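PDB 4MYM: Glyoxalase/bleomycin resistance protein/dioxygenase from Nocardioides sp., which probably belongs to the vicinal oxygen chelate superfamily of metal-dependent enzymes and antibiotic-binding proteins, its own substrate and reaction not being established. Local coordinates for residues V45-Y48 with T49-G53; V103-S107 with P108-D112. All coordinates share one frame; numbering follows the deposited sequence.

Contact 1 of 2, residues V45-Y48 with T49-G53; sequences VEFY and TTKLG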
# COMPACT_ATOMS: atom_id res chain seq x y z
N VAL A 45 -4.70 8.16 -13.36
CA VAL A 45 -6.13 8.19 -13.08
C VAL A 45 -6.89 7.35 -14.14
O VAL A 45 -7.77 6.57 -13.80
CB VAL A 45 -6.68 9.64 -13.02
CG1 VAL A 45 -8.21 9.68 -13.09
CG2 VAL A 45 -6.18 10.35 -11.77
N GLU A 46 -6.53 7.51 -15.40
CA GLU A 46 -7.15 6.74 -16.49
C GLU A 46 -7.02 5.22 -16.29
O GLU A 46 -7.99 4.48 -16.46
CB GLU A 46 -6.53 7.17 -17.83
CG GLU A 46 -7.04 6.44 -19.06
CD GLU A 46 -8.51 6.72 -19.38
OE1 GLU A 46 -9.11 7.65 -18.79
OE2 GLU A 46 -9.06 5.99 -20.24
N PHE A 47 -5.84 4.77 -15.88
CA PHE A 47 -5.59 3.35 -15.64
C PHE A 47 -6.47 2.77 -14.52
O PHE A 47 -7.18 1.79 -14.73
CB PHE A 47 -4.09 3.13 -15.32
CG PHE A 47 -3.72 1.70 -15.03
CD1 PHE A 47 -3.85 1.17 -13.76
CD2 PHE A 47 -3.23 0.87 -16.04
CE1 PHE A 47 -3.51 -0.15 -13.48
CE2 PHE A 47 -2.88 -0.45 -15.78
CZ PHE A 47 -3.02 -0.96 -14.49
N TYR A 48 -6.47 3.40 -13.34
CA TYR A 48 -7.17 2.80 -12.20
C TYR A 48 -8.68 2.85 -12.34
O TYR A 48 -9.36 1.93 -11.88
CB TYR A 48 -6.72 3.41 -10.87
CG TYR A 48 -5.23 3.23 -10.68
CD1 TYR A 48 -4.69 2.00 -10.30
CD2 TYR A 48 -4.36 4.28 -10.97
CE1 TYR A 48 -3.32 1.83 -10.17
CE2 TYR A 48 -2.99 4.12 -10.85
CZ TYR A 48 -2.48 2.91 -10.46
OH TYR A 48 -1.13 2.80 -10.35
N THR A 49 -9.18 3.91 -12.98
CA THR A 49 -10.61 4.06 -13.23
C THR A 49 -11.10 3.10 -14.32
O THR A 49 -11.97 2.27 -14.08
CB THR A 49 -10.99 5.50 -13.62
OG1 THR A 49 -10.19 5.93 -14.73
CG2 THR A 49 -10.76 6.44 -12.45
N THR A 50 -10.53 3.19 -15.52
CA THR A 50 -11.06 2.42 -16.66
C THR A 50 -10.67 0.94 -16.63
O THR A 50 -11.47 0.09 -17.02
CB THR A 50 -10.66 3.02 -18.01
OG1 THR A 50 -9.26 2.80 -18.22
CG2 THR A 50 -10.96 4.52 -18.04
N LYS A 51 -9.46 0.62 -16.17
CA LYS A 51 -8.99 -0.77 -16.16
C LYS A 51 -9.38 -1.52 -14.91
O LYS A 51 -9.76 -2.69 -14.98
CB LYS A 51 -7.48 -0.86 -16.33
CG LYS A 51 -6.90 -0.07 -17.48
CD LYS A 51 -7.33 -0.62 -18.82
CE LYS A 51 -6.58 0.05 -19.96
NZ LYS A 51 -5.11 -0.11 -19.83
N LEU A 52 -9.26 -0.87 -13.74
CA LEU A 52 -9.53 -1.56 -12.48
C LEU A 52 -10.83 -1.16 -11.77
O LEU A 52 -11.15 -1.74 -10.74
CB LEU A 52 -8.35 -1.39 -11.51
CG LEU A 52 -7.00 -1.87 -12.01
CD1 LEU A 52 -5.96 -1.73 -10.92
CD2 LEU A 52 -7.11 -3.32 -12.49
N GLY A 53 -11.56 -0.18 -12.30
CA GLY A 53 -12.90 0.17 -11.81
C GLY A 53 -12.97 1.03 -10.57
O GLY A 53 -14.00 1.05 -9.89
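In what is probably a vicinal oxygen chelate fold, with two sheets of strand order 1-4-3-2, helix 41-51 ends in contacts in which T49, T50, K51 and L52 fold back on V45, E46, F47 and Y48. Two successive threonines repeat one device. With chi1 at 54°, T49 OG1 sits between its own backbone N and carbonyl carbon, turned back along the helix, and donates to V45 O at 2.7 Å. V45 O also takes the regular helical bond from T49 N, and the two donors arrive from opposite faces of the carbonyl plane. T50 copies this against E46, its OG1 lying 2.7 Å from E46 O while T50 N binds the same oxygen from the other face. On the outer side of the helix the bent E46 chain brings OE2 to 3.3 Å from the methyl T50 CG2.

One residue on, K51 N donates to F47 O at 2.9 Å, and the lysine chain crosses the F47 side chain at about a right angle, with K51 CG over one face of the ring, 4.1 Å from F47 CD2. L52 turns to the buried side. Its CD1 meets F47 CE1 at 3.9 Å and Y48 CD1 at 4.0 Å, crossing F47 obliquely but lying alongside Y48, which points the same way. Y48 OH is hydrogen-bonded to E147 OE2.

L52 N makes just a weak bond to Y48 O (3.4 Å), and Y48 is also joined through its backbone to Y54 after G53, with positive phi, turns out of the helix. The hydroxyls give V45 O and E46 O a second donor each and so satisfy themselves within the helix; L52 and Y48 pack on W149 of strand 147-154, whereas F47 lies against I123 and P144.

Contact 2 of 2, residues V103-S107 with P108-D112; sequences VELSS and PVEID
S107, E110 and L105 carry this turn between strand 99-104 and helix 108-120. S107 grips the helix start with two oxygens. Its OG accepts from E110 N at 3.3 Å along a fairly straight bond (N-H...O 155°), and more weakly from V109 N at 3.2 Å. S107 O adds a weak bond from the same E110 N, at 3.1 Å, so this one N-H is shared between the hydroxyl and the carbonyl of a single residue.

S107 is therefore the N-cap, its hydroxyl meeting amides that the helix itself cannot pair, and P108 follows as the first residue beyond the cap. The passage is a strand-to-helix turn of what is probably a vicinal oxygen chelate fold. It leads from strand 99-104, outermost within this chain, where E104 N is hydrogen-bonded to T32 OG1 of the second subunit, to helix 108-120, whose I111 packs on I139 and A153 of the sheet.

E110 reaches back across the turn. CG lies anti to the backbone N (chi1 -167°) and the chain beyond it is extended, which carries the carboxylate to the backbone of S106; S106 N gives OE1 a weak bond of 3.4 Å. A water donates to the same OE1 at 2.7 Å and is also hydrogen-bonded to S106 OG, making a second, bridged link between the two residues.

Alongside these polar links, L105 crosses E110 at about a right angle, its CD1 3.8 Å from the aliphatic carbon E110 CG. The same methyl packs against I111 CD1 at 3.7 Å.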
# COMPACT_ATOMS: atom_id res chain seq x y z
N VAL A 103 -4.52 -8.44 -3.81
CA VAL A 103 -5.95 -8.58 -3.77
C VAL A 103 -6.26 -10.06 -3.61
O VAL A 103 -6.02 -10.84 -4.51
CB VAL A 103 -6.56 -8.05 -5.09
CG1 VAL A 103 -8.06 -8.28 -5.13
CG2 VAL A 103 -6.20 -6.59 -5.31
N GLU A 104 -6.78 -10.46 -2.45
CA GLU A 104 -7.05 -11.86 -2.23
C GLU A 104 -8.42 -12.16 -2.82
O GLU A 104 -9.38 -11.47 -2.50
CB GLU A 104 -7.06 -12.23 -0.75
CG GLU A 104 -7.33 -13.71 -0.56
CD GLU A 104 -7.22 -14.19 0.88
OE1 GLU A 104 -6.78 -13.42 1.76
OE2 GLU A 104 -7.60 -15.37 1.10
N LEU A 105 -8.51 -13.18 -3.66
CA LEU A 105 -9.80 -13.68 -4.15
C LEU A 105 -10.21 -14.96 -3.40
O LEU A 105 -9.40 -15.55 -2.69
CB LEU A 105 -9.74 -13.92 -5.65
CG LEU A 105 -9.39 -12.71 -6.54
CD1 LEU A 105 -9.66 -13.04 -7.99
CD2 LEU A 105 -10.15 -11.44 -6.15
N SER A 106 -11.45 -15.38 -3.59
CA SER A 106 -12.04 -16.45 -2.78
C SER A 106 -11.83 -17.86 -3.31
O SER A 106 -12.17 -18.81 -2.61
CB SER A 106 -13.53 -16.20 -2.60
OG SER A 106 -13.74 -14.93 -2.02
N SER A 107 -11.31 -18.02 -4.53
CA SER A 107 -11.00 -19.36 -5.03
C SER A 107 -10.03 -19.28 -6.21
O SER A 107 -10.03 -18.29 -6.93
CB SER A 107 -12.28 -20.08 -5.49
OG SER A 107 -12.43 -20.00 -6.90
N PRO A 108 -9.22 -20.33 -6.41
CA PRO A 108 -8.28 -20.41 -7.54
C PRO A 108 -8.91 -20.23 -8.90
O PRO A 108 -8.32 -19.63 -9.79
CB PRO A 108 -7.68 -21.81 -7.40
CG PRO A 108 -7.74 -22.07 -5.94
CD PRO A 108 -9.01 -21.43 -5.46
N VAL A 109 -10.14 -20.70 -9.05
CA VAL A 109 -10.81 -20.62 -10.32
C VAL A 109 -11.26 -19.19 -10.64
O VAL A 109 -11.32 -18.79 -11.80
CB VAL A 109 -11.95 -21.68 -10.35
CG1 VAL A 109 -13.26 -21.09 -10.80
CG2 VAL A 109 -11.52 -22.86 -11.21
N GLU A 110 -11.53 -18.40 -9.59
CA GLU A 110 -11.81 -16.99 -9.77
C GLU A 110 -10.61 -16.20 -10.33
O GLU A 110 -10.80 -15.16 -11.03
CB GLU A 110 -12.29 -16.35 -8.45
CG GLU A 110 -12.90 -14.97 -8.67
CD GLU A 110 -13.39 -14.30 -7.39
OE1 GLU A 110 -13.44 -14.96 -6.33
OE2 GLU A 110 -13.74 -13.11 -7.46
N ILE A 111 -9.41 -16.67 -10.03
CA ILE A 111 -8.17 -16.07 -10.58
C ILE A 111 -8.19 -16.10 -12.12
O ILE A 111 -8.01 -15.08 -12.77
CB ILE A 111 -6.91 -16.78 -10.02
CG1 ILE A 111 -6.82 -16.59 -8.50
CG2 ILE A 111 -5.63 -16.28 -10.69
CD1 ILE A 111 -6.60 -15.15 -8.03
N ASP A 112 -8.50 -17.26 -12.69
CA ASP A 112 -8.53 -17.38 -14.15
C ASP A 112 -9.61 -16.51 -14.76
O ASP A 112 -9.41 -15.94 -15.82
CB ASP A 112 -8.70 -18.84 -14.57
CG ASP A 112 -7.57 -19.72 -14.09
OD1 ASP A 112 -7.51 -20.02 -12.88
OD2 ASP A 112 -6.71 -20.12 -14.91
O HOH W 1 -13.45 -13.11 -4.31

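Contact 1 ends helix 41-51, and contact 2 begins helix 108-120. They come in series along the chain and do not touch: their centres are 20 Å apart and their nearest atoms about 7 Å. Strand 147-154 connects them. L52 of contact 1 and V103 of contact 2 both pack on Y151, and I111 rests on A153 farther along the same strand. R121, just past helix 108-120, gives a second tie, its NH1 being hydrogen-bonded to K51 O. Both contacts also touch the second subunit. Neither contact includes a bound metal or ligand.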